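Local coordinates for protein putative protease (Parabacteroides distasonis ATCC 8503, PDB 3KD4) that is of unknown function but is probably exported and may be a protease, with a probable central transglutaminase-like domain, at residues A[289-294]-A[305-310]; A[296-301]-A[328-333]; A[269-274]-A[321-326]; A[216-221]-A[356-361]; A[147-150]-A[154-157]. All coordinates share one frame; numbering follows the deposited sequence. Where two conformers were deposited one is given.

Contact 1 of 5, residues A[289-294]-A[305-310]; sequences EIAQLL and SEVLAV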
# COMPACT_ATOMS: atom_id res chain seq x y z
N GLU A 289 -16.74 1.30 -1.41
CA GLU A 289 -17.96 1.35 -2.24
C GLU A 289 -17.91 0.34 -3.38
O GLU A 289 -18.89 -0.35 -3.65
CB GLU A 289 -18.17 2.76 -2.80
CG GLU A 289 -18.73 3.73 -1.77
CD GLU A 289 -18.75 5.19 -2.25
OE1 GLU A 289 -18.04 5.51 -3.23
OE2 GLU A 289 -19.49 6.02 -1.65
N ILE A 290 -16.78 0.26 -4.06
CA ILE A 290 -16.64 -0.66 -5.17
C ILE A 290 -16.70 -2.12 -4.71
O ILE A 290 -17.40 -2.95 -5.31
CB ILE A 290 -15.36 -0.35 -6.01
CG1 ILE A 290 -15.51 1.02 -6.70
CG2 ILE A 290 -15.09 -1.45 -7.07
CD1 ILE A 290 -14.17 1.58 -7.29
N ALA A 291 -16.03 -2.41 -3.62
CA ALA A 291 -16.07 -3.75 -3.05
C ALA A 291 -17.51 -4.17 -2.72
O ALA A 291 -17.89 -5.30 -2.99
CB ALA A 291 -15.22 -3.81 -1.78
N GLN A 292 -18.30 -3.27 -2.14
CA GLN A 292 -19.69 -3.61 -1.75
C GLN A 292 -20.58 -3.71 -2.95
O GLN A 292 -21.44 -4.57 -3.00
CB GLN A 292 -20.26 -2.61 -0.73
CG GLN A 292 -21.69 -2.92 -0.26
CD GLN A 292 -21.85 -4.26 0.45
OE1 GLN A 292 -20.89 -4.97 0.70
NE2 GLN A 292 -23.10 -4.58 0.82
N LEU A 293 -20.38 -2.83 -3.94
CA LEU A 293 -21.16 -2.90 -5.18
C LEU A 293 -20.98 -4.26 -5.89
O LEU A 293 -21.94 -4.94 -6.30
CB LEU A 293 -20.76 -1.75 -6.11
CG LEU A 293 -21.48 -1.76 -7.45
CD1 LEU A 293 -23.02 -1.74 -7.21
CD2 LEU A 293 -21.04 -0.59 -8.39
N LEU A 294 -19.73 -4.67 -6.02
CA LEU A 294 -19.39 -5.94 -6.65
C LEU A 294 -20.01 -7.10 -5.83
O LEU A 294 -20.65 -7.98 -6.37
CB LEU A 294 -17.86 -6.03 -6.69
CG LEU A 294 -17.15 -7.26 -7.24
CD1 LEU A 294 -17.54 -7.55 -8.71
CD2 LEU A 294 -15.62 -7.09 -7.06
N SER A 305 -20.91 -14.50 -2.37
CA SER A 305 -19.78 -13.59 -2.27
C SER A 305 -19.77 -12.83 -0.95
O SER A 305 -20.81 -12.62 -0.29
CB SER A 305 -19.80 -12.56 -3.44
OG SER A 305 -19.75 -13.25 -4.71
N GLU A 306 -18.58 -12.40 -0.56
CA GLU A 306 -18.39 -11.62 0.66
C GLU A 306 -17.23 -10.64 0.52
O GLU A 306 -16.23 -10.95 -0.14
CB GLU A 306 -18.03 -12.57 1.80
CG GLU A 306 -19.12 -12.88 2.77
CD GLU A 306 -18.56 -13.60 4.02
OE1 GLU A 306 -18.12 -14.75 3.87
OE2 GLU A 306 -18.55 -12.99 5.12
N VAL A 307 -17.31 -9.51 1.20
CA VAL A 307 -16.21 -8.56 1.28
C VAL A 307 -15.17 -9.09 2.27
O VAL A 307 -15.51 -9.72 3.29
CB VAL A 307 -16.72 -7.13 1.65
CG1 VAL A 307 -15.56 -6.16 1.82
CG2 VAL A 307 -17.72 -6.63 0.59
N LEU A 308 -13.90 -8.88 1.95
CA LEU A 308 -12.78 -9.26 2.80
C LEU A 308 -11.97 -8.04 3.15
O LEU A 308 -11.75 -7.16 2.31
CB LEU A 308 -11.87 -10.25 2.06
CG LEU A 308 -12.51 -11.46 1.37
CD1 LEU A 308 -11.41 -12.34 0.72
CD2 LEU A 308 -13.35 -12.28 2.38
N ALA A 309 -11.49 -8.02 4.37
CA ALA A 309 -10.55 -7.03 4.84
C ALA A 309 -9.15 -7.66 4.92
O ALA A 309 -9.01 -8.80 5.38
CB ALA A 309 -10.98 -6.48 6.21
N VAL A 310 -8.14 -6.92 4.48
CA VAL A 310 -6.75 -7.37 4.53
C VAL A 310 -5.98 -6.52 5.52
O VAL A 310 -5.95 -5.27 5.40
CB VAL A 310 -6.09 -7.26 3.11
CG1 VAL A 310 -4.66 -7.86 3.10
CG2 VAL A 310 -6.99 -7.93 2.03
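The side-chain amide of Gln292 meets Val307 neither over a face nor along its flank but at its oxygen end, where OE1 lies 3.6 Å from Val307 CG2. The methyl stands beyond the oxygen, roughly along the C=O axis. This is helix-on-sheet packing: helix 287-300 lies against strand 305-312, its successor in the chain, consistent with the core of a transglutaminase-like fold. The two side chains cross at about a right angle. With its CG anti to the backbone N (chi1 -178°) and a bend at chi2, Gln292 carries its amide nearer the strand than its CB direction alone would. The second flat group, the peptide after Ala291, also uses its oxygen: Ala291 O is 3.8 Å from the same CG2. Both contacts are van der Waals, since a methyl donates no hydrogen bond. OE1 has a weak hydrogen bond from Asn295 ND2, one turn along the helix, and Ile276 of helix 276-282 touches the Gln292 side chain. The closest CA pair, Ala291 and Val307, is 6.5 Å apart, a spacing that the small alanine permits. The other branch of the valine completes the fit, Val307 CG1 lying 4.3 Å from Ala291 CB.

Contact 2 of 5, residues A[296-301]-A[328-333]; sequences VMLNAA and LAVKAT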
# COMPACT_ATOMS: atom_id res chain seq x y z
N VAL A 296 -22.64 -7.02 -3.77
CA VAL A 296 -24.11 -6.98 -3.93
C VAL A 296 -24.52 -7.57 -5.28
O VAL A 296 -25.44 -8.37 -5.38
CB VAL A 296 -24.64 -5.55 -3.81
CG1 VAL A 296 -26.08 -5.45 -4.34
CG2 VAL A 296 -24.53 -5.05 -2.34
N MSE A 297 -23.80 -7.20 -6.33
CA MSE A 297 -24.16 -7.63 -7.68
C MSE A 297 -23.85 -9.12 -7.86
O MSE A 297 -24.69 -9.87 -8.39
CB MSE A 297 -23.45 -6.77 -8.71
CG MSE A 297 -23.96 -5.37 -8.72
SE MSE A 297 -23.23 -4.25 -10.17
CE MSE A 297 -24.40 -4.95 -11.58
N LEU A 298 -22.67 -9.56 -7.44
CA LEU A 298 -22.36 -11.00 -7.50
C LEU A 298 -23.40 -11.85 -6.77
O LEU A 298 -23.94 -12.79 -7.34
CB LEU A 298 -20.97 -11.31 -6.94
CG LEU A 298 -19.81 -10.75 -7.75
CD1 LEU A 298 -18.50 -10.89 -6.94
CD2 LEU A 298 -19.71 -11.45 -9.11
N ASN A 299 -23.72 -11.49 -5.53
CA ASN A 299 -24.75 -12.23 -4.79
C ASN A 299 -26.10 -12.22 -5.49
O ASN A 299 -26.77 -13.25 -5.54
CB ASN A 299 -24.88 -11.73 -3.36
CG ASN A 299 -23.78 -12.27 -2.47
OD1 ASN A 299 -23.73 -13.46 -2.21
ND2 ASN A 299 -22.89 -11.40 -2.02
N ALA A 300 -26.48 -11.07 -6.05
CA ALA A 300 -27.78 -10.97 -6.72
C ALA A 300 -27.80 -11.87 -7.93
O ALA A 300 -28.85 -12.36 -8.32
CB ALA A 300 -28.09 -9.50 -7.09
N ALA A 301 -26.62 -12.08 -8.53
CA ALA A 301 -26.46 -12.94 -9.69
C ALA A 301 -26.33 -14.43 -9.39
O ALA A 301 -26.15 -15.21 -10.32
CB ALA A 301 -25.27 -12.48 -10.53
N LEU A 328 -9.05 -4.00 0.54
CA LEU A 328 -10.29 -4.72 0.47
C LEU A 328 -10.31 -5.63 -0.76
O LEU A 328 -9.64 -5.37 -1.75
CB LEU A 328 -11.45 -3.77 0.42
CG LEU A 328 -11.52 -2.79 1.60
CD1 LEU A 328 -12.40 -1.65 1.20
CD2 LEU A 328 -11.99 -3.48 2.88
N ALA A 329 -11.04 -6.73 -0.65
CA ALA A 329 -11.23 -7.65 -1.74
C ALA A 329 -12.61 -8.25 -1.61
O ALA A 329 -13.34 -8.02 -0.62
CB ALA A 329 -10.11 -8.74 -1.71
N VAL A 330 -12.99 -9.02 -2.61
CA VAL A 330 -14.24 -9.73 -2.61
C VAL A 330 -13.91 -11.19 -2.90
O VAL A 330 -13.13 -11.50 -3.81
CB VAL A 330 -15.21 -9.14 -3.63
CG1 VAL A 330 -16.52 -9.97 -3.74
CG2 VAL A 330 -15.51 -7.68 -3.27
N LYS A 331 -14.51 -12.08 -2.12
CA LYS A 331 -14.45 -13.51 -2.33
C LYS A 331 -15.71 -13.91 -3.11
O LYS A 331 -16.81 -13.53 -2.71
CB LYS A 331 -14.43 -14.18 -0.95
CG LYS A 331 -14.72 -15.64 -0.87
CD LYS A 331 -14.49 -16.16 0.57
CE LYS A 331 -15.57 -15.78 1.59
NZ LYS A 331 -16.66 -16.78 1.74
N ALA A 332 -15.55 -14.68 -4.19
CA ALA A 332 -16.69 -15.22 -4.97
C ALA A 332 -16.56 -16.74 -5.06
O ALA A 332 -15.52 -17.26 -5.44
CB ALA A 332 -16.74 -14.63 -6.36
N THR A 333 -17.62 -17.44 -4.71
CA THR A 333 -17.61 -18.91 -4.78
C THR A 333 -18.22 -19.34 -6.11
O THR A 333 -19.40 -19.10 -6.34
CB THR A 333 -18.39 -19.52 -3.65
OG1 THR A 333 -17.88 -18.99 -2.43
CG2 THR A 333 -18.27 -21.06 -3.64
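Leu298 and Val330 reach toward each other tip to tip, Leu298 CD1 lying 3.9 Å from Val330 CG1. The pair belongs to an alpha/beta layer, in which the C-terminal end of helix 287-300 packs on strand 327-334 of a five-stranded antiparallel sheet. The tight part is compact: one methyl, CD1 of Leu298, serves two strand residues, the second being Ala332, whose CB is 4.2 Å away. Val330 and Ala332 are two positions apart in the strand, which brings both within range of the same methyl. Leu298 reaches them with CG anti to its carbonyl carbon (chi1 -66°) and CD1 continuing outward in a nearly extended chain (chi2 169°). All three residues are buried, and Ile251 of helix 244-258, Ser305 and Leu341 also touch the leucine.

Away from this apolar point the contact is loose. Only 87 Å² is buried between the segments, and no hydrogen bond joins them. Asn299, the next helix residue, is exposed; its ND2 instead bonds Asn295 O and Ser305 O, linking the helix end to the start of strand 305-312. Between the two strand contacts, Lys331 directs its CB away from the helix, toward the other side of the sheet, where NZ makes a long, weak ion pair with Glu306. The helix comes closest to the strand at Leu298 and Ala332, whose CA atoms are 7.5 Å apart. Val330 aims its touching branch by placing CG1 anti to its own backbone N (chi1 175°).

Contact 3 of 5, residues A[269-274]-A[321-326]; sequences TGYTVR and GLAAIQ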
# COMPACT_ATOMS: atom_id res chain seq x y z
N THR A 269 -14.67 9.21 5.29
CA THR A 269 -16.08 8.99 5.01
C THR A 269 -16.80 8.46 6.27
O THR A 269 -17.89 7.93 6.20
CB THR A 269 -16.30 8.01 3.80
OG1 THR A 269 -15.94 6.68 4.18
CG2 THR A 269 -15.43 8.39 2.61
N GLY A 270 -16.19 8.58 7.43
CA GLY A 270 -16.80 7.98 8.64
C GLY A 270 -16.99 6.47 8.55
O GLY A 270 -17.90 5.91 9.19
N TYR A 271 -16.12 5.80 7.79
CA TYR A 271 -16.23 4.36 7.57
C TYR A 271 -17.60 3.93 7.00
O TYR A 271 -18.16 2.91 7.40
CB TYR A 271 -15.91 3.58 8.87
CG TYR A 271 -14.53 3.86 9.37
CD1 TYR A 271 -13.45 3.15 8.89
CD2 TYR A 271 -14.30 4.91 10.25
CE1 TYR A 271 -12.17 3.42 9.32
CE2 TYR A 271 -13.01 5.19 10.70
CZ TYR A 271 -11.96 4.46 10.21
OH TYR A 271 -10.69 4.71 10.65
N THR A 272 -18.11 4.68 6.02
CA THR A 272 -19.26 4.10 5.32
C THR A 272 -19.22 4.47 3.85
O THR A 272 -18.14 4.82 3.31
CB THR A 272 -20.64 4.39 6.03
OG1 THR A 272 -21.72 3.63 5.41
CG2 THR A 272 -20.92 5.87 6.03
N VAL A 273 -20.34 4.22 3.19
CA VAL A 273 -20.45 4.23 1.75
C VAL A 273 -21.62 5.08 1.39
O VAL A 273 -22.52 5.26 2.21
CB VAL A 273 -20.67 2.80 1.20
CG1 VAL A 273 -19.36 1.99 1.30
CG2 VAL A 273 -21.88 2.06 1.88
N ARG A 274 -21.62 5.63 0.17
CA ARG A 274 -22.83 6.20 -0.36
C ARG A 274 -23.80 5.06 -0.59
O ARG A 274 -23.44 3.89 -0.65
CB ARG A 274 -22.62 6.94 -1.67
CG ARG A 274 -21.85 8.24 -1.50
CD ARG A 274 -21.49 8.80 -2.86
NE ARG A 274 -20.44 8.01 -3.48
CZ ARG A 274 -20.23 7.90 -4.79
NH1 ARG A 274 -20.95 8.57 -5.68
NH2 ARG A 274 -19.26 7.11 -5.20
N GLY A 321 -9.26 -2.31 15.05
CA GLY A 321 -10.47 -1.84 14.38
C GLY A 321 -10.26 -1.80 12.87
O GLY A 321 -9.48 -2.57 12.29
N LEU A 322 -10.97 -0.90 12.24
CA LEU A 322 -10.95 -0.77 10.79
C LEU A 322 -9.74 0.03 10.28
O LEU A 322 -9.34 -0.11 9.12
CB LEU A 322 -12.27 -0.14 10.34
CG LEU A 322 -13.57 -0.87 10.75
CD1 LEU A 322 -14.81 -0.12 10.16
CD2 LEU A 322 -13.61 -2.37 10.37
N ALA A 323 -9.13 0.84 11.14
CA ALA A 323 -8.01 1.70 10.76
C ALA A 323 -6.79 0.89 10.35
O ALA A 323 -6.03 1.34 9.53
CB ALA A 323 -7.65 2.76 11.89
N ALA A 324 -6.64 -0.32 10.88
CA ALA A 324 -5.55 -1.20 10.52
C ALA A 324 -5.78 -1.93 9.15
O ALA A 324 -4.87 -2.60 8.68
CB ALA A 324 -5.34 -2.23 11.63
N ILE A 325 -6.96 -1.80 8.52
CA ILE A 325 -7.22 -2.47 7.24
C ILE A 325 -6.39 -1.77 6.15
O ILE A 325 -6.43 -0.55 6.05
CB ILE A 325 -8.70 -2.47 6.88
CG1 ILE A 325 -9.50 -3.28 7.91
CG2 ILE A 325 -8.95 -3.02 5.43
CD1 ILE A 325 -11.04 -3.18 7.75
N GLN A 326 -5.64 -2.54 5.35
CA GLN A 326 -4.82 -2.01 4.27
C GLN A 326 -5.42 -2.15 2.92
O GLN A 326 -5.17 -1.31 2.08
CB GLN A 326 -3.36 -2.58 4.30
CG GLN A 326 -3.22 -4.08 4.17
CD GLN A 326 -1.73 -4.57 4.11
OE1 GLN A 326 -0.89 -4.13 4.92
NE2 GLN A 326 -1.41 -5.49 3.14
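Tyr271 and Leu322 lie alongside each other with their side chains running in opposite directions, so that the root of each is near the far part of the other. Leu322 CB is 3.7 Å from Tyr271 CE1, and Leu322 CD1 reaches back to 3.8 Å from Tyr271 CD1; the aliphatic chain thus follows the ring side bearing these two carbons, at an oblique tilt. Beyond the leucine, the phenol end extends to Ala323, with Tyr271 OH 3.8 Å from Ala323 CB. The ring gets there with CG anti to the carbonyl carbon (chi1 -59°), from a backbone of positive phi (56°). Its hydroxyl also hydrogen-bonds a bound glycerol, probably from the crystallisation liquor.

The partner surface is a type I beta turn from Leu322 to Ile325, closed by Ile325 N to Leu322 O at 3.0 Å. The Asp129 carboxylate fixes the start of this turn, accepting hydrogen bonds from Leu322 N and Ala323 N. A serine in place of Tyr271 would probably leave a gap beside Leu322 and Ala323 and the glycerol without its phenol partner.

The contact joins two loops, one leading to helix 276-282, the other joining strands 305-312 and 327-334. Leu215 of helix 211-222 backs Leu322, while Ile325 rests on Ala309 of strand 305-312.

Contact 4 of 5, residues A[216-221]-A[356-361]; sequences ATLDKR and VSLSGT. With PO4 (phosphate ion), chain E.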
# COMPACT_ATOMS: atom_id res chain seq x y z
N ALA A 216 -18.28 -6.56 11.73
CA ALA A 216 -19.77 -6.75 11.68
C ALA A 216 -20.45 -5.40 11.61
O ALA A 216 -21.43 -5.22 10.88
CB ALA A 216 -20.31 -7.59 12.90
N THR A 217 -19.94 -4.44 12.37
CA THR A 217 -20.47 -3.10 12.24
C THR A 217 -20.31 -2.53 10.82
O THR A 217 -21.24 -1.94 10.28
CB THR A 217 -19.86 -2.17 13.28
OG1 THR A 217 -20.34 -2.62 14.57
CG2 THR A 217 -20.31 -0.71 13.01
N LEU A 218 -19.14 -2.70 10.24
CA LEU A 218 -18.92 -2.26 8.87
C LEU A 218 -19.92 -2.91 7.91
O LEU A 218 -20.57 -2.25 7.09
CB LEU A 218 -17.49 -2.52 8.43
CG LEU A 218 -17.08 -2.13 6.99
CD1 LEU A 218 -17.29 -0.61 6.73
CD2 LEU A 218 -15.62 -2.54 6.71
N ASP A 219 -20.07 -4.21 8.05
CA ASP A 219 -20.98 -4.95 7.21
C ASP A 219 -22.41 -4.42 7.32
O ASP A 219 -23.09 -4.25 6.31
CB ASP A 219 -20.94 -6.39 7.62
CG ASP A 219 -21.47 -7.35 6.56
OD1 ASP A 219 -21.76 -6.98 5.39
OD2 ASP A 219 -21.53 -8.52 6.94
N LYS A 220 -22.87 -4.16 8.55
CA LYS A 220 -24.25 -3.68 8.76
C LYS A 220 -24.44 -2.36 8.05
O LYS A 220 -25.45 -2.15 7.43
CB LYS A 220 -24.58 -3.51 10.25
CG LYS A 220 -24.78 -4.84 10.95
CD LYS A 220 -24.93 -4.71 12.49
CE LYS A 220 -24.81 -6.11 13.19
NZ LYS A 220 -24.97 -5.97 14.67
N ARG A 221 -23.46 -1.48 8.16
CA ARG A 221 -23.52 -0.17 7.54
C ARG A 221 -23.48 -0.32 6.02
O ARG A 221 -24.19 0.41 5.31
CB ARG A 221 -22.38 0.72 8.09
CG ARG A 221 -22.53 0.98 9.62
CD ARG A 221 -21.34 1.65 10.32
NE ARG A 221 -21.52 3.08 10.60
CZ ARG A 221 -20.80 4.03 10.04
NH1 ARG A 221 -19.88 3.70 9.16
NH2 ARG A 221 -20.99 5.30 10.32
N VAL A 356 -9.51 -11.40 6.46
CA VAL A 356 -10.69 -11.76 7.26
C VAL A 356 -11.95 -11.30 6.56
O VAL A 356 -12.03 -10.11 6.16
CB VAL A 356 -10.62 -11.13 8.65
CG1 VAL A 356 -11.78 -11.64 9.51
CG2 VAL A 356 -9.28 -11.38 9.32
N SER A 357 -12.93 -12.18 6.39
CA SER A 357 -14.22 -11.78 5.85
C SER A 357 -14.96 -10.83 6.83
O SER A 357 -14.68 -10.83 8.03
CB SER A 357 -15.09 -13.00 5.59
OG SER A 357 -15.56 -13.55 6.80
N LEU A 358 -15.88 -10.02 6.34
CA LEU A 358 -16.69 -9.13 7.21
C LEU A 358 -17.61 -9.86 8.19
O LEU A 358 -18.00 -9.30 9.21
CB LEU A 358 -17.51 -8.12 6.39
CG LEU A 358 -16.75 -7.11 5.52
CD1 LEU A 358 -17.59 -5.86 5.20
CD2 LEU A 358 -15.41 -6.70 6.09
N SER A 359 -17.88 -11.13 7.91
CA SER A 359 -18.57 -11.98 8.86
C SER A 359 -17.58 -12.58 9.85
O SER A 359 -17.98 -13.33 10.69
CB SER A 359 -19.35 -13.09 8.14
OG SER A 359 -18.48 -13.91 7.38
N GLY A 360 -16.28 -12.26 9.75
CA GLY A 360 -15.32 -12.60 10.80
C GLY A 360 -14.44 -13.84 10.70
O GLY A 360 -13.76 -14.20 11.67
N THR A 361 -14.43 -14.49 9.55
CA THR A 361 -13.64 -15.70 9.33
C THR A 361 -12.29 -15.36 8.71
O THR A 361 -12.22 -14.70 7.67
CB THR A 361 -14.40 -16.64 8.37
OG1 THR A 361 -15.67 -16.93 8.93
CG2 THR A 361 -13.63 -17.98 8.05
P PO4 E . -24.40 -9.43 16.10
O1 PO4 E . -23.82 -8.58 17.22
O2 PO4 E . -25.66 -10.14 16.59
O3 PO4 E . -24.71 -8.64 14.87
O4 PO4 E . -23.49 -10.58 15.67
O HOH W 1 -21.27 -9.46 9.59
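Apolar contact centres on Leu358, which packs against Leu218 and Asp219 on consecutive positions of helix 211-222. Leu358 CD1 is 4.1 Å from Leu218 CD2, while Leu358 CB lies 4.0 Å from both Asp219 CB and Asp219 CG, so the aspartate offers its methylene and the carboxylate carbon next to it. Asp219 holds its CG anti to the backbone N (chi1 -161°), which lays the carboxylate group across the leucine at a slant.

No direct hydrogen bond crosses the contact, but a water does: it donates to Asp219 OD2 at 2.8 Å and to Leu358 O at a longer 3.3 Å. The other carboxylate oxygen, OD1, forms a salt bridge with Lys223, one turn further along the helix.

Internal bonds shape the strand end. Ser357 to Gly360 is a type I beta turn, with Gly360 N 2.8 Å from Ser357 O, and Ser357 OG accepts Thr361 N in a fairly straight bond (3.1 Å, 160°).

A charged group binds at the periphery: the extended Lys220 donates from NZ to O3 of a phosphate, 2.7 Å away, probably an ion from the crystallisation liquor.

The turn links strands 353-357 and 362-363. Leu358 rests on Val307 of strand 305-312 and on Leu215 and Leu222, joining helix 211-222 to the sheet.

Contact 5 of 5, residues A[147-150]-A[154-157]; sequences ISVP and PLAC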
# COMPACT_ATOMS: atom_id res chain seq x y z
N ILE A 147 -4.10 7.67 24.92
CA ILE A 147 -5.51 7.38 24.53
C ILE A 147 -6.38 7.53 25.76
O ILE A 147 -6.01 7.01 26.80
CB ILE A 147 -5.65 5.96 24.00
CG1 ILE A 147 -4.78 5.74 22.75
CG2 ILE A 147 -7.15 5.63 23.66
CD1 ILE A 147 -4.58 4.17 22.42
N SER A 148 -7.47 8.29 25.68
CA SER A 148 -8.40 8.47 26.80
C SER A 148 -9.78 8.12 26.35
O SER A 148 -10.21 8.59 25.29
CB SER A 148 -8.41 9.91 27.29
OG SER A 148 -7.12 10.30 27.63
N VAL A 149 -10.47 7.30 27.14
CA VAL A 149 -11.84 6.87 26.87
C VAL A 149 -12.61 6.87 28.21
O VAL A 149 -11.99 6.85 29.29
CB VAL A 149 -11.92 5.48 26.17
CG1 VAL A 149 -10.97 5.39 24.96
CG2 VAL A 149 -11.64 4.34 27.16
N PRO A 150 -13.94 6.87 28.15
CA PRO A 150 -14.73 6.80 29.38
C PRO A 150 -14.53 5.47 30.10
O PRO A 150 -14.42 4.44 29.47
CB PRO A 150 -16.19 6.95 28.91
CG PRO A 150 -16.10 7.53 27.54
CD PRO A 150 -14.79 6.97 26.96
N PRO A 154 -14.83 -0.46 26.45
CA PRO A 154 -13.75 -1.42 26.18
C PRO A 154 -12.62 -0.77 25.39
O PRO A 154 -12.88 0.06 24.55
CB PRO A 154 -14.44 -2.50 25.33
CG PRO A 154 -15.55 -1.76 24.64
CD PRO A 154 -16.05 -0.77 25.68
N LEU A 155 -11.38 -1.12 25.68
CA LEU A 155 -10.26 -0.59 24.96
C LEU A 155 -9.24 -1.71 24.76
O LEU A 155 -8.84 -2.37 25.70
CB LEU A 155 -9.67 0.62 25.68
CG LEU A 155 -8.38 1.21 25.08
CD1 LEU A 155 -8.64 1.77 23.72
CD2 LEU A 155 -7.80 2.29 26.00
N ALA A 156 -8.90 -1.97 23.52
CA ALA A 156 -7.75 -2.84 23.23
C ALA A 156 -6.71 -1.94 22.59
O ALA A 156 -7.04 -1.11 21.74
CB ALA A 156 -8.14 -4.00 22.32
N CYS A 157 -5.47 -2.05 23.05
CA CYS A 157 -4.41 -1.23 22.49
C CYS A 157 -3.09 -1.97 22.55
O CYS A 157 -2.84 -2.81 23.44
CB CYS A 157 -4.34 0.13 23.19
SG CYS A 157 -4.41 0.10 25.01
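Ile147 meets Leu155 with its CG2 methyl, which is 4.1 Å from both CD1 and CD2 of the leucine and therefore faces the fork of the isopropyl group. The two side chains are inclined to each other and do not run side by side. The other arm of the isoleucine goes further along the opposing segment, Ile147 CD1 ending 4.1 Å from Cys157 CB. Val149 adds a looser touch, its CG2 4.5 Å from Leu155 CB. Torsions separate these tasks: Ile147 has CG2 anti to the backbone N and CG1 anti to the carbonyl carbon (chi1 -60°), so that its branches serve two different partners.

Behind this shell stands the alternation of residues along each segment. Ile147 and Val149 turn their CB atoms toward the other segment and Ser148, between them, turns away; Leu155, just before strand 156-160, and Cys157 within it likewise face inward. The backbones are too far apart for pairing, with the CA atoms of Val149 and Leu155 at 7.9 Å, and no hydrogen bond crosses. These are side chains meeting between two layers, as in a beta sandwich.

Further out, Leu128 touches both Ile147 and Val149, and Ala205 touches both Ile147 and Cys157. Backbone bonds set the layers in place: Ile147 pairs with Val177 and Ser148 with Trp15 and Leu17, while Ala156 pairs with Ser206. Strand 140-150 thus lies in the eight-stranded mixed sheet between strands 6-17 and 174-184, and strand 156-160 edges a three-stranded sheet beside strand 202-206, both segments falling in the DUF3857 region.

How the contacts relate
From the N terminus, contact 5 closes first, a short connection between two sheets, in series with the rest. Contact 4 then opens on helix 211-222 and closes far along the chain at 356-361, enclosing the other three. Within it, contact 3 spans 269-326 and contact 1 is nested inside that loop. Contact 2 crosses both, since it opens inside them and closes beyond, on strand 327-334. Contacts 1 and 2 share helix 287-300 and adjacent strands, their centres 7 Å apart. Contacts 1, 2 and 4 thus tie helices to one antiparallel sheet, contact 3 joins two loops next to it, and contact 5 lies about 29 Å from contact 1, centre to centre.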